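Side-chain contacts in formate dehydrogenase (Staphylococcus aureus, PDB 6TTB), which probably catalyses the NAD-dependent oxidation of formate to carbon dioxide, and is seen here with NAD bound: residues A127-E131 and H132-V136; W174-S177 and Q178-N181. All blocks are in the same frame, centred on the assembly; numbering follows the deposited sequence.

Contact 1 of 2, residues A127-E131 and H132-V136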
ATOM      1  N   ALA A 127     -14.791 -31.364 -12.511  1.00 31.78           N
ATOM      2  CA  ALA A 127     -15.755 -32.252 -13.138  1.00 25.07           C
ATOM      3  C   ALA A 127     -15.065 -33.556 -13.570  1.00 25.70           C
ATOM      4  O   ALA A 127     -15.356 -34.568 -12.962  1.00 24.86           O
ATOM      5  CB  ALA A 127     -16.423 -31.527 -14.302  1.00 28.69           C
ATOM      6  N   ALA A 128     -14.044 -33.490 -14.501  1.00 22.74           N
ATOM      7  CA  ALA A 128     -13.306 -34.690 -14.971  1.00 23.15           C
ATOM      8  C   ALA A 128     -12.553 -35.396 -13.846  1.00 24.58           C
ATOM      9  O   ALA A 128     -12.624 -36.595 -13.725  1.00 28.16           O
ATOM     10  CB  ALA A 128     -12.366 -34.396 -16.104  1.00 23.66           C
ATOM     11  N   ALA A 129     -11.763 -34.661 -13.077  1.00 26.64           N
ATOM     12  CA  ALA A 129     -11.127 -35.228 -11.888  1.00 31.14           C
ATOM     13  C   ALA A 129     -12.140 -36.044 -11.077  1.00 28.94           C
ATOM     14  O   ALA A 129     -11.873 -37.189 -10.713  1.00 28.32           O
ATOM     15  CB  ALA A 129     -10.439 -34.151 -11.049  1.00 28.66           C
ATOM     16  N   SER A 130     -13.322 -35.472 -10.841  1.00 25.82           N
ATOM     17  CA  SER A 130     -14.380 -36.229 -10.189  1.00 30.24           C
ATOM     18  C   SER A 130     -14.716 -37.555 -10.915  1.00 30.46           C
ATOM     19  O   SER A 130     -14.835 -38.607 -10.283  1.00 32.56           O
ATOM     20  CB  SER A 130     -15.559 -35.436  -9.980  1.00 23.59           C
ATOM     21  OG  SER A 130     -16.341 -36.139  -9.054  1.00 30.59           O
ATOM     22  N   GLU A 131     -14.902 -37.482 -12.232  1.00 25.64           N
ATOM     23  CA  GLU A 131     -15.442 -38.584 -13.003  1.00 28.52           C
ATOM     24  C   GLU A 131     -14.421 -39.725 -13.106  1.00 31.27           C
ATOM     25  O   GLU A 131     -14.802 -40.862 -13.312  1.00 31.86           O
ATOM     26  CB  GLU A 131     -15.808 -38.117 -14.405  1.00 31.33           C
ATOM     27  CG  GLU A 131     -16.845 -37.004 -14.459  1.00 35.01           C
ATOM     28  CD  GLU A 131     -17.024 -36.452 -15.887  1.00 45.25           C
ATOM     29  OE1 GLU A 131     -18.104 -35.777 -16.160  1.00 40.93           O
ATOM     30  OE2 GLU A 131     -16.105 -36.743 -16.781  1.00 33.36           O
ATOM     31  N   HIS A 132     -13.122 -39.398 -12.991  1.00 30.72           N
ATOM     32  CA  HIS A 132     -12.025 -40.363 -13.059  1.00 23.42           C
ATOM     33  C   HIS A 132     -11.594 -40.748 -11.648  1.00 23.40           C
ATOM     34  O   HIS A 132     -10.609 -41.449 -11.459  1.00 24.78           O
ATOM     35  CB  HIS A 132     -10.843 -39.737 -13.829  1.00 23.53           C
ATOM     36  CG  HIS A 132     -11.101 -39.666 -15.287  1.00 28.72           C
ATOM     37  ND1 HIS A 132     -12.010 -38.783 -15.826  1.00 30.41           N
ATOM     38  CD2 HIS A 132     -10.713 -40.473 -16.302  1.00 27.88           C
ATOM     39  CE1 HIS A 132     -12.111 -38.994 -17.119  1.00 33.75           C
ATOM     40  NE2 HIS A 132     -11.301 -40.010 -17.445  1.00 31.26           N
ATOM     41  N   ASN A 133     -12.244 -40.149 -10.660  1.00 22.68           N
ATOM     42  CA  ASN A 133     -12.003 -40.516  -9.286  1.00 26.74           C
ATOM     43  C   ASN A 133     -10.552 -40.187  -8.855  1.00 23.00           C
ATOM     44  O   ASN A 133      -9.952 -40.900  -8.064  1.00 21.39           O
ATOM     45  CB  ASN A 133     -12.596 -41.896  -8.985  1.00 23.55           C
ATOM     46  CG  ASN A 133     -12.788 -42.086  -7.512  1.00 25.34           C
ATOM     47  OD1 ASN A 133     -12.634 -43.162  -7.025  1.00 32.03           O
ATOM     48  ND2 ASN A 133     -12.951 -41.013  -6.773  1.00 33.69           N
ATOM     49  N   ILE A 134     -10.049 -39.060  -9.343  1.00 22.70           N
ATOM     50  CA  ILE A 134      -8.873 -38.368  -8.832  1.00 22.68           C
ATOM     51  C   ILE A 134      -9.300 -37.441  -7.684  1.00 20.93           C
ATOM     52  O   ILE A 134     -10.273 -36.728  -7.811  1.00 17.78           O
ATOM     53  CB  ILE A 134      -8.308 -37.530  -9.986  1.00 31.16           C
ATOM     54  CG1 ILE A 134      -7.662 -38.362 -11.071  1.00 29.60           C
ATOM     55  CG2 ILE A 134      -7.403 -36.388  -9.527  1.00 42.76           C
ATOM     56  CD1 ILE A 134      -7.801 -37.682 -12.393  1.00 36.70           C
ATOM     57  N   GLY A 135      -8.510 -37.406  -6.598  1.00 24.12           N
ATOM     58  CA  GLY A 135      -8.749 -36.508  -5.483  1.00 24.08           C
ATOM     59  C   GLY A 135      -8.019 -35.196  -5.703  1.00 23.79           C
ATOM     60  O   GLY A 135      -6.952 -35.184  -6.307  1.00 32.67           O
ATOM     61  N   VAL A 136      -8.565 -34.122  -5.163  1.00 21.47           N
ATOM     62  CA  VAL A 136      -7.980 -32.803  -5.325  1.00 24.87           C
ATOM     63  C   VAL A 136      -7.963 -32.086  -3.976  1.00 32.79           C
ATOM     64  O   VAL A 136      -9.025 -31.901  -3.331  1.00 36.49           O
ATOM     65  CB  VAL A 136      -8.788 -31.991  -6.340  1.00 26.56           C
ATOM     66  CG1 VAL A 136      -8.384 -30.541  -6.344  1.00 18.16           C
ATOM     67  CG2 VAL A 136      -8.689 -32.608  -7.741  1.00 26.23           C
TER
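The carbonyl oxygen of A128 accepts two bonds from H132, one from its backbone and one from its imidazole. Backbone H132 N lies 2.9 Å from A128 O, nearly in line with the carbonyl (C=O...N 169°), whereas ring atom H132 ND1 reaches A128 O at 3.1 Å from 40° above the carbonyl plane. The oxygen sits at the ring's edge, close to its plane, so the bond both requires a proton on ND1 and restrains the ring's rotation. Setting CG beside the backbone N (chi1 -74°) lets the ring fold back to this carbonyl.

The chain then turns out of the helix at N133, whose phi is positive. N133 N bonds to S130 O at 3.0 Å and I134 N to A129 O at 3.0 Å, and the turn is a Schellman motif. The A129 CB methyl meets V136 CG2 at 4.0 Å and I134 CG2 at 4.1 Å, joining the helix's last turn to the start of the strand. E131 turns its carboxylate to a salt bridge with R102.

Helix 126-131 thus passes into strand 135-138, completing a beta-alpha-beta unit begun by strand 113-116, with A128 and H132 packed against helix 102-106.

Contact 2 of 2, residues W174-S177 and Q178-N181; sequences WNLS and QVGN
N175 folds its side chain over the start of helix 176-180 and meets Q178 there. From CB the chain leads to CG, anti to the backbone N (chi1 175°), which lies 4.0 Å from Q178 CB. The amide then divides its two ends between different partners. N175 stands at the N-cap position, just before the helix, and its OD1 accepts from S177 N at 3.2 Å, a capping bond; the donor stands 52° out of the carbonyl plane, so the bond does not follow a lone pair. The nitrogen N175 ND2 instead rests on the aliphatic root of the glutamine, 3.3 Å from Q178 CB. The two side chains cross at about a right angle and their amide planes are 82° apart, which rules out flat amide stacking.

The backbone carbonyl of N175 is used as well. Q178 N makes a weak bond to it, and Q168 NE2 of the preceding helix donates to the same oxygen. Farther along, G180 N bonds to L176 O at 2.9 Å and N181 N to S177 O at 3.0 Å, two i to i+4 links that define the short helical turn. L176 CD1 approaches V179 CG2 at 4.3 Å, a loose apolar contact. The same methyl, L176 CD1, also lies 3.9 Å above one face of the W174 ring, offset toward its rim.

Helix 176-180 lies against helix 162-171, where V179 touches E164 and Q168 and Q178 touches R167. It also borders the second subunit: W174 makes an edge-to-face contact with W302 of that subunit, L176 packs on its M328 and V179 on its Y325.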
ATOM      1  N   TRP A 174       9.031  16.489  -8.635  1.00 18.06           N
ATOM      2  CA  TRP A 174       8.515  16.986  -7.380  1.00 21.78           C
ATOM      3  C   TRP A 174       7.341  17.940  -7.616  1.00 23.10           C
ATOM      4  O   TRP A 174       7.520  19.134  -7.714  1.00 25.86           O
ATOM      5  CB  TRP A 174       9.624  17.591  -6.501  1.00 22.25           C
ATOM      6  CG  TRP A 174       9.174  17.900  -5.091  1.00 25.53           C
ATOM      7  CD1 TRP A 174       8.438  18.983  -4.692  1.00 24.17           C
ATOM      8  CD2 TRP A 174       9.448  17.143  -3.885  1.00 26.63           C
ATOM      9  NE1 TRP A 174       8.223  18.937  -3.343  1.00 30.24           N
ATOM     10  CE2 TRP A 174       8.877  17.856  -2.812  1.00 27.86           C
ATOM     11  CE3 TRP A 174      10.187  15.996  -3.590  1.00 29.31           C
ATOM     12  CZ2 TRP A 174       8.956  17.419  -1.495  1.00 28.63           C
ATOM     13  CZ3 TRP A 174      10.291  15.583  -2.284  1.00 26.89           C
ATOM     14  CH2 TRP A 174       9.642  16.263  -1.260  1.00 28.29           C
ATOM     15  N   ASN A 175       6.118  17.390  -7.636  1.00 26.02           N
ATOM     16  CA  ASN A 175       4.955  18.082  -8.156  1.00 24.00           C
ATOM     17  C   ASN A 175       3.761  17.651  -7.353  1.00 24.76           C
ATOM     18  O   ASN A 175       3.165  16.628  -7.627  1.00 32.29           O
ATOM     19  CB  ASN A 175       4.678  17.785  -9.628  1.00 22.00           C
ATOM     20  CG  ASN A 175       3.392  18.441 -10.082  1.00 36.55           C
ATOM     21  OD1 ASN A 175       2.861  19.323  -9.393  1.00 38.94           O
ATOM     22  ND2 ASN A 175       2.848  17.999 -11.213  1.00 44.33           N
ATOM     23  N   LEU A 176       3.379  18.483  -6.409  1.00 28.27           N
ATOM     24  CA  LEU A 176       2.429  18.074  -5.405  1.00 29.75           C
ATOM     25  C   LEU A 176       0.997  18.211  -5.922  1.00 27.70           C
ATOM     26  O   LEU A 176       0.075  17.669  -5.350  1.00 25.23           O
ATOM     27  CB  LEU A 176       2.700  18.893  -4.144  1.00 27.71           C
ATOM     28  CG  LEU A 176       3.605  18.169  -3.141  1.00 34.21           C
ATOM     29  CD1 LEU A 176       4.654  17.332  -3.852  1.00 27.06           C
ATOM     30  CD2 LEU A 176       4.255  19.128  -2.168  1.00 32.01           C
ATOM     31  N   SER A 177       0.803  18.971  -6.983  1.00 32.16           N
ATOM     32  CA  SER A 177      -0.552  19.106  -7.499  1.00 37.54           C
ATOM     33  C   SER A 177      -0.992  17.766  -8.034  1.00 45.74           C
ATOM     34  O   SER A 177      -2.119  17.341  -7.792  1.00 60.47           O
ATOM     35  CB  SER A 177      -0.657  20.166  -8.551  1.00 29.35           C
ATOM     36  OG  SER A 177      -0.586  21.442  -7.914  1.00 34.27           O
ATOM     37  N   GLN A 178      -0.057  17.075  -8.694  1.00 43.06           N
ATOM     38  CA  GLN A 178      -0.472  15.997  -9.551  1.00 39.59           C
ATOM     39  C   GLN A 178      -0.538  14.725  -8.757  1.00 31.58           C
ATOM     40  O   GLN A 178      -1.243  13.795  -9.176  1.00 34.70           O
ATOM     41  CB  GLN A 178       0.448  15.842 -10.749  1.00 52.09           C
ATOM     42  CG  GLN A 178      -0.119  14.872 -11.771  1.00 48.56           C
ATOM     43  CD  GLN A 178       0.978  14.324 -12.649  1.00 48.46           C
ATOM     44  OE1 GLN A 178       1.599  15.044 -13.418  1.00 35.64           O
ATOM     45  NE2 GLN A 178       1.261  13.042 -12.494  1.00 50.11           N
ATOM     46  N   VAL A 179       0.273  14.654  -7.676  1.00 22.81           N
ATOM     47  CA  VAL A 179       0.131  13.574  -6.717  1.00 21.38           C
ATOM     48  C   VAL A 179      -1.100  13.859  -5.904  1.00 28.43           C
ATOM     49  O   VAL A 179      -1.901  12.952  -5.606  1.00 34.80           O
ATOM     50  CB  VAL A 179       1.264  13.449  -5.714  1.00 18.78           C
ATOM     51  CG1 VAL A 179       1.556  12.006  -5.376  1.00 15.36           C
ATOM     52  CG2 VAL A 179       2.501  14.297  -6.006  1.00 21.93           C
ATOM     53  N   GLY A 180      -1.177  15.097  -5.429  1.00 23.73           N
ATOM     54  CA  GLY A 180      -2.254  15.472  -4.548  1.00 26.49           C
ATOM     55  C   GLY A 180      -3.602  15.052  -5.123  1.00 25.58           C
ATOM     56  O   GLY A 180      -4.451  14.476  -4.403  1.00 23.57           O
ATOM     57  N   ASN A 181      -3.730  15.269  -6.444  1.00 25.02           N
ATOM     58  CA  ASN A 181      -4.970  15.147  -7.192  1.00 21.41           C
ATOM     59  C   ASN A 181      -5.697  13.834  -6.871  1.00 22.52           C
ATOM     60  O   ASN A 181      -6.917  13.809  -6.826  1.00 20.10           O
ATOM     61  CB  ASN A 181      -4.730  15.387  -8.676  1.00 24.98           C
ATOM     62  CG  ASN A 181      -5.998  15.638  -9.473  1.00 32.36           C
ATOM     63  OD1 ASN A 181      -6.466  16.779  -9.583  1.00 31.68           O
ATOM     64  ND2 ASN A 181      -6.536  14.583 -10.073  1.00 29.58           N
TER

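Contacts 1 and 2 both mark helix ends, but opposite ones: 127-136 closes a helix at its C-terminus, and 174-181 opens one at its N-terminus. Their centres are 55 Å apart and their nearest atoms about 44 Å, on opposite sides of the chain's centre, so neither touches the other. Contact 1 leads from helix 126-131 into strand 135-138, an outermost strand, within this chain, of the five-stranded parallel sheet; the side chain of V136 lies about 12 Å from the bound NAD, too far for direct contact. Contact 2 lies in the part of the chain matching the NAD-binding domain of the D-isomer specific 2-hydroxyacid dehydrogenases, and W174, L176 and V179 meet the second subunit there.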